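Local atomic coordinates of protein HTP-2 (PDB entry 4TZM), a protein that binds a closure motif of HTP-3 through its HORMA domain and probably takes part in assembling the meiotic chromosome axis. Residues Y47-A52 / C76-F81; W24-P29 / F41-A45; F197-Y201 / F214-F220; E123-F129 / A242-S248. All coordinates share one frame; numbering follows the deposited sequence.

Contact 1 of 4, residues Y47-A52 / C76-F81; sequences YVVFSA and CMTLSF
Y47 and S51, one turn apart on the same helix, make the two hydrogen bonds to strand 76-79. Y47 OH donates to L79 O at 2.6 Å, in the plane of that carbonyl, with L79 O near the plane of the tyrosine ring at its edge. From the strand side, L79 N gives a nearly straight bond (166°) to S51 OG, 3.2 Å away. That hydroxyl in turn donates to Y47 O at 2.6 Å, a carbonyl that also takes the helical bond from S51 N, so S51 relays the strand onto the helix backbone. With CG anti to the backbone N (chi1 168°), the tyrosine reaches past S51 to the strand. In this HORMA domain the contact lays the second strand of the small hairpin 65-79 across helix 35-56, the two short axes running nearly at right angles. Aromatic contact comes next: the F81 ring approaches the Y47 ring from the opposite direction, planes 19° apart but slid so far that they barely overlap, with centroids 5.7 Å apart. Packing completes the contact: T78 CB lies 3.7 Å from Y47 CE2, its side chain crossing the tyrosine at about a right angle, while V48 CG1 and C76 SG form an apolar pair at 4.2 Å. Helix 84-102 touches Y47, L79 and F81 as well.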
# COMPACT_ATOMS: atom_id res chain seq x y z
N TYR A 47 -1.49 5.01 1.91
CA TYR A 47 -0.84 6.24 2.37
C TYR A 47 0.23 5.97 3.41
O TYR A 47 1.32 6.55 3.37
CB TYR A 47 -1.90 7.20 2.92
CG TYR A 47 -1.35 8.40 3.68
CD1 TYR A 47 -0.88 9.52 3.02
CD2 TYR A 47 -1.33 8.40 5.07
CE1 TYR A 47 -0.38 10.62 3.72
CE2 TYR A 47 -0.83 9.48 5.78
CZ TYR A 47 -0.36 10.59 5.10
OH TYR A 47 0.13 11.66 5.81
N VAL A 48 -0.07 5.08 4.36
CA VAL A 48 0.84 4.82 5.46
C VAL A 48 2.03 3.98 5.04
O VAL A 48 3.17 4.32 5.33
CB VAL A 48 0.11 4.13 6.63
CG1 VAL A 48 1.11 3.66 7.68
CG2 VAL A 48 -0.91 5.07 7.25
N VAL A 49 1.77 2.89 4.32
CA VAL A 49 2.85 1.98 3.94
C VAL A 49 3.81 2.63 2.95
O VAL A 49 5.02 2.57 3.14
CB VAL A 49 2.29 0.66 3.36
CG1 VAL A 49 3.43 -0.25 2.95
CG2 VAL A 49 1.42 -0.03 4.39
N PHE A 50 3.28 3.29 1.93
CA PHE A 50 4.15 3.93 0.94
C PHE A 50 4.89 5.14 1.50
O PHE A 50 5.98 5.47 1.03
CB PHE A 50 3.36 4.31 -0.31
CG PHE A 50 3.13 3.16 -1.23
CD1 PHE A 50 4.20 2.53 -1.83
CD2 PHE A 50 1.86 2.68 -1.46
CE1 PHE A 50 4.01 1.45 -2.67
CE2 PHE A 50 1.65 1.60 -2.31
CZ PHE A 50 2.73 0.98 -2.91
N SER A 51 4.32 5.78 2.51
CA SER A 51 5.04 6.83 3.23
C SER A 51 6.23 6.24 3.96
O SER A 51 7.34 6.78 3.90
CB SER A 51 4.13 7.54 4.23
OG SER A 51 3.20 8.37 3.57
N ALA A 52 5.99 5.12 4.64
CA ALA A 52 7.05 4.42 5.36
C ALA A 52 8.16 4.00 4.40
O ALA A 52 9.34 4.16 4.71
CB ALA A 52 6.47 3.20 6.08
N CYS A 76 5.76 5.67 12.92
CA CYS A 76 6.14 5.69 11.51
C CYS A 76 6.12 7.12 11.00
O CYS A 76 5.58 8.02 11.66
CB CYS A 76 5.20 4.81 10.68
SG CYS A 76 3.46 5.23 10.83
N MET A 77 6.71 7.34 9.83
CA MET A 77 6.73 8.66 9.22
C MET A 77 5.74 8.73 8.05
O MET A 77 5.90 8.03 7.05
CB MET A 77 8.14 9.01 8.73
CG MET A 77 9.21 8.98 9.82
SD MET A 77 8.89 10.11 11.19
CE MET A 77 9.23 11.70 10.42
N THR A 78 4.72 9.57 8.19
CA THR A 78 3.73 9.77 7.13
C THR A 78 3.96 11.10 6.42
O THR A 78 4.34 12.09 7.05
CB THR A 78 2.29 9.74 7.68
OG1 THR A 78 2.12 10.80 8.63
CG2 THR A 78 1.99 8.40 8.32
N LEU A 79 3.71 11.13 5.11
CA LEU A 79 3.91 12.34 4.32
C LEU A 79 3.12 13.51 4.90
O LEU A 79 1.97 13.36 5.31
CB LEU A 79 3.50 12.08 2.86
CG LEU A 79 4.48 11.25 2.02
CD1 LEU A 79 3.80 10.70 0.78
CD2 LEU A 79 5.71 12.08 1.64
N SER A 80 3.76 14.68 4.95
CA SER A 80 3.16 15.86 5.56
C SER A 80 2.37 16.68 4.54
O SER A 80 2.85 16.94 3.44
CB SER A 80 4.23 16.73 6.22
OG SER A 80 3.66 17.85 6.86
N PHE A 81 1.17 17.09 4.92
CA PHE A 81 0.30 17.85 4.03
C PHE A 81 0.64 19.34 4.02
O PHE A 81 0.09 20.10 3.22
CB PHE A 81 -1.17 17.65 4.42
CG PHE A 81 -1.71 16.29 4.08
CD1 PHE A 81 -2.23 16.03 2.82
CD2 PHE A 81 -1.69 15.26 5.01
CE1 PHE A 81 -2.72 14.78 2.50
CE2 PHE A 81 -2.18 14.01 4.70
CZ PHE A 81 -2.70 13.77 3.44

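Contact 2 of 4, residues W24-P29 / F41-A45; sequences WSKLFP and FMIRA
R44 leans from its helix onto F28 and the backbone of L27. Its CB rests 3.7 Å from F28 CD1. CG comes next, passing P29 CD at 4.2 Å and lying closer still to L27 O. The chain then bends at chi2 (-57°) and chi3 (-71°), folding back round that carbonyl, so that NE ends 3.0 Å from L27 O. The hydrogen bond is weak, with an angle of only 121° at the proton. At the tip, NH2 comes 3.9 Å from L27 CD2, the two side chains crossing at about a right angle. A leucine in place of R44 would probably leave L27 O without this weak donor and L27 CD2 without the NH2 beside it. The contact folds the loop leading into helix 35-56 of the HORMA protein back along the helix. F41, one turn before A45, takes the aromatic part: its CE1 touches both F28 CD1 and W24 CZ2, the latter at 3.7 Å, and the F28 and F41 rings are inclined obliquely. P29 CG packs on F41 CB at 3.9 Å. The loop's turn is held from within by W24 NE1, which donates to P29 O at 3.1 Å from above the carbonyl plane. Helix 164-185 reaches F41 through V167 and M171.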
# COMPACT_ATOMS: atom_id res chain seq x y z
N TRP A 24 -4.95 4.25 17.19
CA TRP A 24 -5.35 3.65 15.92
C TRP A 24 -6.33 4.54 15.15
O TRP A 24 -6.23 4.67 13.93
CB TRP A 24 -5.97 2.27 16.15
CG TRP A 24 -6.52 1.63 14.90
CD1 TRP A 24 -7.81 1.69 14.45
CD2 TRP A 24 -5.80 0.85 13.94
NE1 TRP A 24 -7.94 0.99 13.27
CE2 TRP A 24 -6.71 0.47 12.94
CE3 TRP A 24 -4.47 0.44 13.83
CZ2 TRP A 24 -6.34 -0.31 11.84
CZ3 TRP A 24 -4.10 -0.33 12.74
CH2 TRP A 24 -5.03 -0.70 11.76
N SER A 25 -7.26 5.16 15.87
CA SER A 25 -8.30 5.96 15.24
C SER A 25 -7.77 7.24 14.62
O SER A 25 -8.46 7.90 13.84
CB SER A 25 -9.39 6.30 16.26
OG SER A 25 -10.04 5.13 16.73
N LYS A 26 -6.53 7.59 14.95
CA LYS A 26 -5.92 8.81 14.44
C LYS A 26 -5.54 8.68 12.96
O LYS A 26 -5.43 9.68 12.25
CB LYS A 26 -4.68 9.17 15.27
CG LYS A 26 -4.12 10.55 14.97
CD LYS A 26 -2.72 10.72 15.53
CE LYS A 26 -2.14 12.07 15.12
NZ LYS A 26 -0.73 12.23 15.56
N LEU A 27 -5.34 7.45 12.50
CA LEU A 27 -4.93 7.21 11.12
C LEU A 27 -5.88 6.29 10.35
O LEU A 27 -5.95 6.37 9.12
CB LEU A 27 -3.53 6.60 11.09
CG LEU A 27 -2.36 7.54 11.37
CD1 LEU A 27 -1.08 6.75 11.53
CD2 LEU A 27 -2.24 8.56 10.25
N PHE A 28 -6.61 5.44 11.06
CA PHE A 28 -7.41 4.39 10.43
C PHE A 28 -8.85 4.35 10.92
O PHE A 28 -9.14 4.78 12.04
CB PHE A 28 -6.76 3.03 10.68
CG PHE A 28 -5.39 2.89 10.09
CD1 PHE A 28 -5.21 2.62 8.74
CD2 PHE A 28 -4.27 3.00 10.90
CE1 PHE A 28 -3.93 2.48 8.20
CE2 PHE A 28 -2.99 2.86 10.37
CZ PHE A 28 -2.82 2.60 9.02
N PRO A 29 -9.77 3.82 10.09
CA PRO A 29 -11.14 3.60 10.56
C PRO A 29 -11.19 2.50 11.62
O PRO A 29 -10.43 1.54 11.52
CB PRO A 29 -11.89 3.18 9.29
CG PRO A 29 -10.83 2.62 8.39
CD PRO A 29 -9.59 3.42 8.68
N PHE A 41 -10.21 1.85 4.51
CA PHE A 41 -9.02 1.35 5.17
C PHE A 41 -7.86 1.17 4.19
O PHE A 41 -6.73 1.49 4.51
CB PHE A 41 -9.30 0.03 5.90
CG PHE A 41 -8.05 -0.59 6.45
CD1 PHE A 41 -7.52 -0.15 7.65
CD2 PHE A 41 -7.37 -1.55 5.73
CE1 PHE A 41 -6.36 -0.70 8.14
CE2 PHE A 41 -6.21 -2.09 6.22
CZ PHE A 41 -5.70 -1.67 7.42
N MET A 42 -8.14 0.64 3.00
CA MET A 42 -7.09 0.41 2.02
C MET A 42 -6.45 1.72 1.58
O MET A 42 -5.24 1.79 1.35
CB MET A 42 -7.63 -0.34 0.79
CG MET A 42 -8.05 -1.78 1.04
SD MET A 42 -6.76 -2.76 1.84
CE MET A 42 -7.14 -4.39 1.22
N ILE A 43 -7.27 2.76 1.47
CA ILE A 43 -6.80 4.10 1.14
C ILE A 43 -5.79 4.59 2.17
O ILE A 43 -4.72 5.10 1.82
CB ILE A 43 -7.97 5.10 1.04
CG1 ILE A 43 -8.97 4.63 -0.02
CG2 ILE A 43 -7.47 6.50 0.73
CD1 ILE A 43 -10.11 5.58 -0.27
N ARG A 44 -6.12 4.43 3.45
CA ARG A 44 -5.22 4.82 4.53
C ARG A 44 -3.99 3.92 4.56
O ARG A 44 -2.89 4.38 4.86
CB ARG A 44 -5.94 4.78 5.88
CG ARG A 44 -7.26 5.55 5.93
CD ARG A 44 -7.10 7.02 5.54
NE ARG A 44 -6.40 7.81 6.55
CZ ARG A 44 -5.30 8.51 6.31
NH1 ARG A 44 -4.78 8.54 5.10
NH2 ARG A 44 -4.71 9.20 7.29
N ALA A 45 -4.17 2.64 4.23
CA ALA A 45 -3.06 1.69 4.20
C ALA A 45 -2.04 2.04 3.12
O ALA A 45 -0.83 1.97 3.35
CB ALA A 45 -3.58 0.27 3.98

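Contact 3 of 4, residues F197-Y201 / F214-F220; sequences FRLKY and FDDSSTF
R198 NH1 donates to F220 O at 3.0 Å, within both the guanidinium plane and the carbonyl plane, with 150° at the proton. The R198 chain runs extended from CG to NE, which carries the charged end out to the carbonyl; there NH2 is bound to D118 O and NE to N196 OD1, so the guanidinium's rotation is fixed from several directions. F220 also lays its ring against the strand: R198 O meets its edge, 3.5 Å from F220 CE1, while K200 CB comes over a face, 4.0 Å from F220 CZ. These two segments pair with the bound peptide in an antiparallel sheet, the motif lying between strand 193-201 of the core sheet and 214-217, consistent with the safety belt by which closed HORMA domains enclose a closure motif. A second phenylalanine of segment 214-220, F214, points toward strand 197-201. L199 CD2 sits over the centre of its ring, a CH-pi contact of 3.3 Å to the F214 centroid. The leucine reaches there because its CG stands between backbone N and carbonyl carbon (chi1 57°). F197 packs at the same ring, F197 CB being 3.9 Å from F214 CE2. Replacing F214 with an alanine would probably open a gap beneath L199 CD2 and leave the leucine's branch freer to turn. L199 CD1 faces the Y201 ring, whose OH is bound to I211 N, and D216 OD2 lies 4.3 Å from Y201 CE1 and forms a salt bridge to a basic side chain of the bound peptide.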
# COMPACT_ATOMS: atom_id res chain seq x y z
N PHE A 197 5.80 6.21 -9.32
CA PHE A 197 4.59 5.48 -8.96
C PHE A 197 3.89 5.01 -10.23
O PHE A 197 3.52 5.82 -11.08
CB PHE A 197 3.64 6.35 -8.13
CG PHE A 197 3.99 6.40 -6.68
CD1 PHE A 197 3.76 5.31 -5.86
CD2 PHE A 197 4.54 7.54 -6.12
CE1 PHE A 197 4.08 5.35 -4.51
CE2 PHE A 197 4.86 7.59 -4.77
CZ PHE A 197 4.63 6.49 -3.97
N ARG A 198 3.72 3.70 -10.36
CA ARG A 198 3.11 3.12 -11.55
C ARG A 198 2.02 2.14 -11.15
O ARG A 198 2.19 1.36 -10.21
CB ARG A 198 4.17 2.43 -12.42
CG ARG A 198 5.39 3.28 -12.70
CD ARG A 198 6.43 2.54 -13.52
NE ARG A 198 7.69 3.27 -13.59
CZ ARG A 198 8.74 2.90 -14.31
NH1 ARG A 198 8.68 1.80 -15.05
NH2 ARG A 198 9.85 3.63 -14.31
N LEU A 199 0.90 2.16 -11.86
CA LEU A 199 -0.23 1.32 -11.48
C LEU A 199 -0.82 0.54 -12.65
O LEU A 199 -0.54 0.82 -13.81
CB LEU A 199 -1.31 2.17 -10.79
CG LEU A 199 -1.95 3.37 -11.49
CD1 LEU A 199 -3.05 2.95 -12.44
CD2 LEU A 199 -2.50 4.34 -10.45
N LYS A 200 -1.63 -0.46 -12.31
CA LYS A 200 -2.28 -1.28 -13.31
C LYS A 200 -3.78 -1.31 -13.04
O LYS A 200 -4.21 -1.62 -11.94
CB LYS A 200 -1.71 -2.70 -13.29
CG LYS A 200 -2.36 -3.67 -14.26
CD LYS A 200 -1.75 -5.06 -14.13
CE LYS A 200 -2.40 -6.05 -15.08
NZ LYS A 200 -1.86 -7.43 -14.86
N TYR A 201 -4.56 -0.97 -14.06
CA TYR A 201 -6.01 -0.98 -13.94
C TYR A 201 -6.53 -2.41 -14.04
O TYR A 201 -5.86 -3.28 -14.61
CB TYR A 201 -6.65 -0.11 -15.02
CG TYR A 201 -6.33 1.37 -14.93
CD1 TYR A 201 -5.20 1.89 -15.55
CD2 TYR A 201 -7.16 2.25 -14.25
CE1 TYR A 201 -4.90 3.24 -15.48
CE2 TYR A 201 -6.88 3.60 -14.18
CZ TYR A 201 -5.74 4.10 -14.79
OH TYR A 201 -5.46 5.44 -14.72
N PHE A 214 -2.10 10.12 -12.86
CA PHE A 214 -1.47 9.03 -13.59
C PHE A 214 -1.85 9.06 -15.07
O PHE A 214 -2.98 8.75 -15.44
CB PHE A 214 -1.87 7.68 -12.98
CG PHE A 214 -1.38 7.46 -11.57
CD1 PHE A 214 -2.09 7.95 -10.49
CD2 PHE A 214 -0.22 6.75 -11.33
CE1 PHE A 214 -1.65 7.75 -9.19
CE2 PHE A 214 0.24 6.53 -10.04
CZ PHE A 214 -0.48 7.03 -8.97
N ASP A 215 -0.89 9.45 -15.90
CA ASP A 215 -1.07 9.42 -17.35
C ASP A 215 -1.03 7.97 -17.83
O ASP A 215 -0.25 7.17 -17.31
CB ASP A 215 0.01 10.24 -18.06
CG ASP A 215 0.23 11.59 -17.40
OD1 ASP A 215 -0.76 12.19 -16.94
OD2 ASP A 215 1.40 12.04 -17.35
N ASP A 216 -1.85 7.64 -18.82
CA ASP A 216 -1.91 6.28 -19.34
C ASP A 216 -0.59 5.86 -19.98
O ASP A 216 0.15 6.69 -20.49
CB ASP A 216 -3.05 6.13 -20.35
CG ASP A 216 -4.40 5.90 -19.68
OD1 ASP A 216 -5.04 6.89 -19.27
OD2 ASP A 216 -4.81 4.72 -19.56
N SER A 217 -0.32 4.56 -19.93
CA SER A 217 0.95 4.03 -20.43
C SER A 217 0.78 2.62 -20.99
O SER A 217 -0.05 1.84 -20.52
CB SER A 217 1.99 4.01 -19.31
OG SER A 217 3.19 3.39 -19.72
N SER A 218 1.57 2.31 -22.01
CA SER A 218 1.60 0.97 -22.58
C SER A 218 2.75 0.18 -21.97
O SER A 218 3.12 -0.89 -22.47
CB SER A 218 1.74 1.04 -24.10
OG SER A 218 2.82 1.89 -24.48
N THR A 219 3.31 0.71 -20.89
CA THR A 219 4.43 0.06 -20.20
C THR A 219 4.27 0.15 -18.68
O THR A 219 3.97 1.21 -18.13
CB THR A 219 5.78 0.68 -20.61
OG1 THR A 219 5.64 2.10 -20.73
CG2 THR A 219 6.24 0.12 -21.94
N PHE A 220 4.48 -0.98 -18.01
CA PHE A 220 4.42 -1.06 -16.56
C PHE A 220 5.84 -1.00 -16.00
O PHE A 220 6.51 0.03 -16.09
CB PHE A 220 3.72 -2.34 -16.11
CG PHE A 220 3.14 -2.28 -14.72
CD1 PHE A 220 2.95 -1.07 -14.08
CD2 PHE A 220 2.78 -3.45 -14.06
CE1 PHE A 220 2.41 -1.02 -12.81
CE2 PHE A 220 2.25 -3.40 -12.78
CZ PHE A 220 2.06 -2.19 -12.16

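Contact 4 of 4, residues E123-F129 / A242-S248; sequences EVFSMKF and AHMQCWS
V124, S126 and K128 face W247, Q245 and H243 as the hydrogen-bonded pairs of an antiparallel strand pairing, each pair tied by two backbone bonds. The shortest of the six is H243 N to K128 O, 2.7 Å; V124 N to W247 O is the straightest, at 173°. Between them the non-hydrogen-bonded pairs bring CA-H groups onto the same carbonyls, M244 CA lying 3.2 Å from S126 O. Next come the side chains on the face of F125, M127 and M244. C246 SG lies over one face of the F125 ring, 3.8 Å from its centroid, and M244, bent at chi2 (68°), brings SD to 3.6 Å from M127 CE. The pairing docks the C-terminal hairpin 228-248 on strand 123-133 of the central sheet, as in the closed state of the related HORMA protein Mad2. On the other face, W247 meets K128 NZ at its edge, 3.9 Å from W247 CH2. S126 OG, buried against W247 and Q245 and 3.4 Å from W247 CZ3, finds no hydrogen-bonding partner in the model. At the far end, S248 OG donates to the anti lone pair of E123 OE1 at 2.7 Å, and a salt bridge from R57 holds that carboxylate. Further out, helix 35-56 covers the F125 face, V53 lying on F125, and strand 105-113 flanks strand 123-129 on its other edge.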
# COMPACT_ATOMS: atom_id res chain seq x y z
N GLU A 123 14.52 -1.59 -8.06
CA GLU A 123 13.80 -1.83 -6.80
C GLU A 123 12.31 -1.54 -6.96
O GLU A 123 11.93 -0.52 -7.53
CB GLU A 123 14.39 -0.98 -5.68
CG GLU A 123 13.74 -1.19 -4.32
CD GLU A 123 14.58 -0.64 -3.18
OE1 GLU A 123 15.59 -1.28 -2.81
OE2 GLU A 123 14.22 0.43 -2.65
N VAL A 124 11.47 -2.44 -6.46
CA VAL A 124 10.02 -2.28 -6.55
C VAL A 124 9.31 -2.62 -5.25
O VAL A 124 9.53 -3.69 -4.67
CB VAL A 124 9.41 -3.15 -7.67
CG1 VAL A 124 7.89 -3.11 -7.62
CG2 VAL A 124 9.91 -2.71 -9.03
N PHE A 125 8.46 -1.72 -4.78
CA PHE A 125 7.53 -2.02 -3.69
C PHE A 125 6.11 -2.05 -4.24
O PHE A 125 5.57 -1.01 -4.62
CB PHE A 125 7.66 -1.00 -2.57
CG PHE A 125 8.87 -1.20 -1.70
CD1 PHE A 125 10.10 -0.70 -2.07
CD2 PHE A 125 8.77 -1.91 -0.51
CE1 PHE A 125 11.22 -0.89 -1.27
CE2 PHE A 125 9.88 -2.11 0.29
CZ PHE A 125 11.11 -1.60 -0.09
N SER A 126 5.51 -3.24 -4.29
CA SER A 126 4.22 -3.41 -4.95
C SER A 126 3.11 -3.78 -3.98
O SER A 126 3.31 -4.54 -3.03
CB SER A 126 4.33 -4.48 -6.04
OG SER A 126 4.70 -5.73 -5.49
N MET A 127 1.92 -3.23 -4.23
CA MET A 127 0.73 -3.58 -3.47
C MET A 127 -0.37 -4.03 -4.42
O MET A 127 -0.97 -3.22 -5.13
CB MET A 127 0.27 -2.40 -2.61
CG MET A 127 -0.78 -2.76 -1.57
SD MET A 127 -1.16 -1.43 -0.40
CE MET A 127 0.49 -0.89 0.06
N LYS A 128 -0.63 -5.34 -4.44
CA LYS A 128 -1.61 -5.92 -5.35
C LYS A 128 -2.92 -6.20 -4.63
O LYS A 128 -2.92 -6.63 -3.48
CB LYS A 128 -1.07 -7.20 -5.99
CG LYS A 128 0.18 -7.00 -6.83
CD LYS A 128 0.78 -8.33 -7.27
CE LYS A 128 2.02 -8.12 -8.12
NZ LYS A 128 2.63 -9.40 -8.57
N PHE A 129 -4.04 -5.99 -5.32
CA PHE A 129 -5.34 -6.03 -4.67
C PHE A 129 -6.23 -7.17 -5.15
O PHE A 129 -6.09 -7.67 -6.26
CB PHE A 129 -6.04 -4.67 -4.85
CG PHE A 129 -5.36 -3.54 -4.12
CD1 PHE A 129 -4.34 -2.81 -4.72
CD2 PHE A 129 -5.74 -3.22 -2.83
CE1 PHE A 129 -3.71 -1.78 -4.05
CE2 PHE A 129 -5.11 -2.18 -2.14
CZ PHE A 129 -4.10 -1.46 -2.76
N ALA A 242 -5.07 -7.08 0.11
CA ALA A 242 -3.88 -6.51 -0.51
C ALA A 242 -2.65 -7.38 -0.22
O ALA A 242 -2.54 -7.97 0.86
CB ALA A 242 -3.65 -5.09 -0.02
N HIS A 243 -1.75 -7.47 -1.18
CA HIS A 243 -0.50 -8.20 -1.00
C HIS A 243 0.70 -7.29 -1.27
O HIS A 243 0.85 -6.76 -2.38
CB HIS A 243 -0.45 -9.42 -1.90
CG HIS A 243 0.74 -10.30 -1.66
ND1 HIS A 243 1.73 -10.50 -2.60
CD2 HIS A 243 1.10 -11.04 -0.58
CE1 HIS A 243 2.64 -11.32 -2.11
NE2 HIS A 243 2.28 -11.66 -0.88
N MET A 244 1.55 -7.11 -0.26
CA MET A 244 2.71 -6.24 -0.34
C MET A 244 3.99 -7.05 -0.60
O MET A 244 4.26 -8.04 0.09
CB MET A 244 2.85 -5.41 0.94
CG MET A 244 3.87 -4.28 0.89
SD MET A 244 3.42 -2.92 -0.22
CE MET A 244 4.85 -1.85 -0.07
N GLN A 245 4.75 -6.64 -1.61
CA GLN A 245 5.94 -7.37 -2.03
C GLN A 245 7.09 -6.42 -2.31
O GLN A 245 6.87 -5.24 -2.60
CB GLN A 245 5.64 -8.21 -3.27
CG GLN A 245 5.63 -9.71 -3.03
CD GLN A 245 5.03 -10.48 -4.19
OE1 GLN A 245 4.40 -9.90 -5.08
NE2 GLN A 245 5.21 -11.80 -4.19
N CYS A 246 8.31 -6.92 -2.23
CA CYS A 246 9.48 -6.12 -2.56
C CYS A 246 10.46 -6.90 -3.42
O CYS A 246 10.94 -7.96 -3.02
CB CYS A 246 10.18 -5.62 -1.29
SG CYS A 246 11.72 -4.69 -1.58
N TRP A 247 10.72 -6.39 -4.61
CA TRP A 247 11.82 -6.85 -5.44
C TRP A 247 12.94 -5.83 -5.31
O TRP A 247 12.67 -4.63 -5.28
CB TRP A 247 11.40 -7.01 -6.90
CG TRP A 247 10.52 -8.19 -7.17
CD1 TRP A 247 10.91 -9.48 -7.33
CD2 TRP A 247 9.09 -8.17 -7.32
NE1 TRP A 247 9.82 -10.28 -7.57
CE2 TRP A 247 8.69 -9.50 -7.57
CE3 TRP A 247 8.12 -7.17 -7.27
CZ2 TRP A 247 7.35 -9.85 -7.77
CZ3 TRP A 247 6.80 -7.52 -7.47
CH2 TRP A 247 6.42 -8.85 -7.71
N SER A 248 14.19 -6.28 -5.22
CA SER A 248 15.28 -5.34 -5.02
C SER A 248 16.64 -5.86 -5.46
O SER A 248 16.98 -7.02 -5.25
CB SER A 248 15.34 -4.93 -3.54
OG SER A 248 16.21 -3.82 -3.36

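In the fold
From the N terminus, contact 2 closes the first loop, bringing 24-29 back to helix 35-56. Contact 1 opens a few residues later on the same helix and closes at 76-81, on the second strand of the small hairpin; V48 touching F28 joins these two contacts. Contact 4 then opens at 123-129 and is shut only by the C-terminal strand, spanning more than a hundred residues. Contact 3 is nested inside that long loop, where strand 193-201 and segment 214-220 flank the bound peptide. No loops cross. Helix 35-56 ties the fold together: M42 reaches A242, V49 reaches M244, and F50 meets both F125 and F197. Contacts 3 and 4 share the large sheet without touching.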